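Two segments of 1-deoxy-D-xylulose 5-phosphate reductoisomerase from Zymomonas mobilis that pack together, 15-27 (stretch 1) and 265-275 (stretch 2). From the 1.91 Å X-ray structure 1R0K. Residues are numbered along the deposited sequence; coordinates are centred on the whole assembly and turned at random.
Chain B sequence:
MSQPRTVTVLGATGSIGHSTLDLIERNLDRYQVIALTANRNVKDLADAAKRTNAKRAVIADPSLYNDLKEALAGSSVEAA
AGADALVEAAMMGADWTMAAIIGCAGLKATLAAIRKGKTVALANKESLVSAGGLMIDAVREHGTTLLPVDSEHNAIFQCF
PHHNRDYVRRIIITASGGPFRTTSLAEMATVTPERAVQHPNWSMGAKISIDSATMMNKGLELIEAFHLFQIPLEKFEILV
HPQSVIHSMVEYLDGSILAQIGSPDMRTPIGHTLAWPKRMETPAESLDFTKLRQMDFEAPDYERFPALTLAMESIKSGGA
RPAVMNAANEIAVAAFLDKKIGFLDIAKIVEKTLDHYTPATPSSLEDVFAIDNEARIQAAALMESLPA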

# COMPACT_ATOMS: atom_id res chain seq x y z
N SER B 15 14.52 21.37 8.89
CA SER B 15 14.76 19.94 8.70
C SER B 15 14.27 19.45 7.33
O SER B 15 14.96 18.68 6.66
CB SER B 15 14.10 19.12 9.81
OG SER B 15 12.71 19.37 9.87
N ILE B 16 13.08 19.88 6.93
CA ILE B 16 12.55 19.47 5.62
C ILE B 16 13.47 19.99 4.51
O ILE B 16 13.80 19.25 3.58
CB ILE B 16 11.12 20.03 5.39
CG1 ILE B 16 10.14 19.40 6.39
CG2 ILE B 16 10.68 19.76 3.95
CD1 ILE B 16 9.90 17.91 6.19
N GLY B 17 13.87 21.25 4.63
CA GLY B 17 14.75 21.84 3.63
C GLY B 17 16.07 21.12 3.50
O GLY B 17 16.57 20.89 2.40
N HIS B 18 16.65 20.75 4.64
CA HIS B 18 17.92 20.03 4.65
C HIS B 18 17.76 18.68 3.97
O HIS B 18 18.60 18.28 3.17
CB HIS B 18 18.41 19.83 6.08
CG HIS B 18 19.11 21.03 6.65
ND1 HIS B 18 19.39 21.15 7.99
CD2 HIS B 18 19.60 22.14 6.05
CE1 HIS B 18 20.03 22.29 8.20
NE2 HIS B 18 20.17 22.91 7.04
N SER B 19 16.68 17.98 4.29
CA SER B 19 16.42 16.67 3.69
C SER B 19 16.18 16.82 2.20
O SER B 19 16.58 15.97 1.40
CB SER B 19 15.21 16.01 4.35
OG SER B 19 15.46 15.72 5.72
N THR B 20 15.51 17.91 1.82
CA THR B 20 15.22 18.16 0.42
C THR B 20 16.51 18.43 -0.35
O THR B 20 16.71 17.89 -1.43
CB THR B 20 14.27 19.37 0.26
OG1 THR B 20 13.05 19.11 0.96
CG2 THR B 20 13.94 19.60 -1.23
N LEU B 21 17.39 19.26 0.21
CA LEU B 21 18.66 19.56 -0.45
C LEU B 21 19.54 18.32 -0.57
O LEU B 21 20.24 18.13 -1.57
CB LEU B 21 19.40 20.66 0.30
CG LEU B 21 18.94 22.07 -0.10
CD1 LEU B 21 19.51 23.10 0.86
CD2 LEU B 21 19.39 22.36 -1.52
N ASP B 22 19.49 17.46 0.44
CA ASP B 22 20.27 16.23 0.44
C ASP B 22 19.97 15.47 -0.86
O ASP B 22 20.88 15.08 -1.59
CB ASP B 22 19.89 15.35 1.64
CG ASP B 22 20.68 14.05 1.70
OD1 ASP B 22 21.79 14.05 2.29
OD2 ASP B 22 20.21 13.04 1.15
N LEU B 23 18.68 15.30 -1.17
CA LEU B 23 18.29 14.57 -2.37
C LEU B 23 18.63 15.33 -3.65
O LEU B 23 19.03 14.73 -4.64
CB LEU B 23 16.79 14.25 -2.34
CG LEU B 23 16.34 13.37 -1.16
CD1 LEU B 23 14.89 12.94 -1.37
CD2 LEU B 23 17.24 12.15 -1.06
N ILE B 24 18.46 16.65 -3.63
CA ILE B 24 18.76 17.47 -4.80
C ILE B 24 20.25 17.42 -5.14
O ILE B 24 20.64 17.24 -6.29
CB ILE B 24 18.35 18.95 -4.58
CG1 ILE B 24 16.83 19.06 -4.49
CG2 ILE B 24 18.89 19.82 -5.72
CD1 ILE B 24 16.33 20.44 -4.13
N GLU B 25 21.09 17.56 -4.12
CA GLU B 25 22.53 17.56 -4.33
C GLU B 25 23.13 16.23 -4.77
O GLU B 25 24.25 16.19 -5.29
CB GLU B 25 23.22 18.12 -3.09
CG GLU B 25 23.00 19.62 -2.97
CD GLU B 25 23.69 20.23 -1.77
OE1 GLU B 25 23.05 20.32 -0.70
OE2 GLU B 25 24.87 20.60 -1.91
N ARG B 26 22.39 15.14 -4.58
CA ARG B 26 22.83 13.81 -5.01
C ARG B 26 22.40 13.65 -6.47
O ARG B 26 22.66 12.63 -7.10
CB ARG B 26 22.15 12.71 -4.19
CG ARG B 26 22.49 12.73 -2.71
CD ARG B 26 21.61 11.75 -1.94
NE ARG B 26 21.92 11.79 -0.52
CZ ARG B 26 23.00 11.25 0.03
NH1 ARG B 26 23.88 10.61 -0.73
NH2 ARG B 26 23.22 11.37 1.33
N ASN B 27 21.74 14.68 -6.99
CA ASN B 27 21.24 14.63 -8.36
C ASN B 27 21.31 15.98 -9.07
O ASN B 27 20.36 16.39 -9.74
CB ASN B 27 19.79 14.14 -8.33
CG ASN B 27 19.67 12.74 -7.78
OD1 ASN B 27 19.95 11.76 -8.48
ND2 ASN B 27 19.26 12.62 -6.52
N ASP B 265 12.62 8.25 8.12
CA ASP B 265 13.39 9.18 7.29
C ASP B 265 12.47 9.99 6.37
O ASP B 265 11.79 9.43 5.50
CB ASP B 265 14.39 8.40 6.44
CG ASP B 265 15.53 9.26 5.93
OD1 ASP B 265 15.28 10.41 5.51
OD2 ASP B 265 16.68 8.78 5.94
N MET B 266 12.48 11.31 6.54
CA MET B 266 11.63 12.17 5.72
C MET B 266 12.05 12.23 4.26
O MET B 266 11.33 12.78 3.43
CB MET B 266 11.58 13.58 6.32
CG MET B 266 10.71 13.70 7.56
SD MET B 266 8.99 13.19 7.25
CE MET B 266 8.42 14.49 6.12
N ARG B 267 13.21 11.67 3.94
CA ARG B 267 13.65 11.67 2.54
C ARG B 267 12.78 10.72 1.72
O ARG B 267 12.74 10.81 0.50
CB ARG B 267 15.13 11.29 2.42
CG ARG B 267 16.07 12.43 2.79
CD ARG B 267 17.53 12.02 2.78
NE ARG B 267 17.81 11.01 3.79
CZ ARG B 267 19.03 10.57 4.10
NH1 ARG B 267 20.09 11.07 3.46
NH2 ARG B 267 19.20 9.63 5.02
N THR B 268 12.08 9.81 2.39
CA THR B 268 11.22 8.89 1.66
C THR B 268 10.02 9.65 1.10
O THR B 268 9.79 9.63 -0.10
CB THR B 268 10.76 7.70 2.54
OG1 THR B 268 11.90 6.87 2.83
CG2 THR B 268 9.69 6.87 1.82
N PRO B 269 9.25 10.33 1.96
CA PRO B 269 8.11 11.08 1.40
C PRO B 269 8.58 12.24 0.51
O PRO B 269 7.97 12.52 -0.52
CB PRO B 269 7.35 11.55 2.64
CG PRO B 269 8.43 11.61 3.71
CD PRO B 269 9.19 10.34 3.43
N ILE B 270 9.67 12.90 0.89
CA ILE B 270 10.17 14.01 0.07
C ILE B 270 10.61 13.44 -1.27
O ILE B 270 10.25 13.97 -2.32
CB ILE B 270 11.37 14.74 0.75
CG1 ILE B 270 10.91 15.48 2.00
CG2 ILE B 270 12.00 15.74 -0.23
CD1 ILE B 270 12.03 16.09 2.81
N GLY B 271 11.37 12.35 -1.23
CA GLY B 271 11.83 11.72 -2.46
C GLY B 271 10.66 11.38 -3.36
O GLY B 271 10.76 11.45 -4.59
N HIS B 272 9.53 10.99 -2.76
CA HIS B 272 8.35 10.66 -3.54
C HIS B 272 7.81 11.89 -4.26
O HIS B 272 7.44 11.82 -5.43
CB HIS B 272 7.26 10.04 -2.64
CG HIS B 272 5.89 10.01 -3.26
ND1 HIS B 272 5.04 11.09 -3.23
CD2 HIS B 272 5.24 9.04 -3.94
CE1 HIS B 272 3.92 10.79 -3.86
NE2 HIS B 272 4.02 9.55 -4.30
N THR B 273 7.76 13.03 -3.57
CA THR B 273 7.22 14.23 -4.19
C THR B 273 8.19 14.81 -5.22
O THR B 273 7.77 15.40 -6.21
CB THR B 273 6.88 15.33 -3.15
OG1 THR B 273 8.08 15.84 -2.57
CG2 THR B 273 6.00 14.76 -2.04
N LEU B 274 9.48 14.62 -4.98
CA LEU B 274 10.51 15.13 -5.88
C LEU B 274 10.55 14.35 -7.20
O LEU B 274 10.65 14.94 -8.27
CB LEU B 274 11.88 15.09 -5.18
CG LEU B 274 13.06 15.64 -5.99
CD1 LEU B 274 12.76 17.08 -6.43
CD2 LEU B 274 14.34 15.58 -5.17
N ALA B 275 10.45 13.03 -7.12
CA ALA B 275 10.50 12.20 -8.33
C ALA B 275 9.16 12.05 -9.06
O ALA B 275 9.14 11.79 -10.26
CB ALA B 275 11.05 10.81 -7.98

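Two helices, more than 240 residues apart in sequence, cross at -58° with their axes 9.6 Å apart and pack through interlocking apolar side chains, with one salt bridge between Asp22 and Arg267; together they bury 515 Å².

Two reciprocal knobs define the packing. Leu23 (chi1 m, chi2 t) sits among Arg267, Ile270, Gly271 and Leu274, its CD1 lying 3.5 Å from Gly271 CA and 3.6 Å from Arg267 O. An ideal CB at Gly271 would be tight against Leu23 CD1 (3.4 Å) and would clash with Arg267 O (2.7 Å). Ile270 (m, t) enters the hole formed by Ile16, Ser19, Thr20 and Leu23, where its CD1 lies 3.5 Å from Ser19 CB. Thr20 OG1 donates to Ile16 O (2.7 Å), so its polarity is met within its own helix.

Apolar contact extends both ways: Ile16 CD1 reaches Met266 CE at 3.7 Å, and Leu274 CD2 lies 4.0 Å from Leu23 CB.

Arg267 NH1 donates to Asp22 OD2 (3.0 Å, 165°), although the position of NH1 is less certain. The guanidinium is also bonded to Asp265 (Arg267 NH2 to Asp265 OD2, 2.8 Å). Asp22 OD2 also accepts from Arg26 NE (2.7 Å); the two arginines' closest atoms, Arg26 NH2 and Arg267 NH1, are like charges 3.8 Å apart.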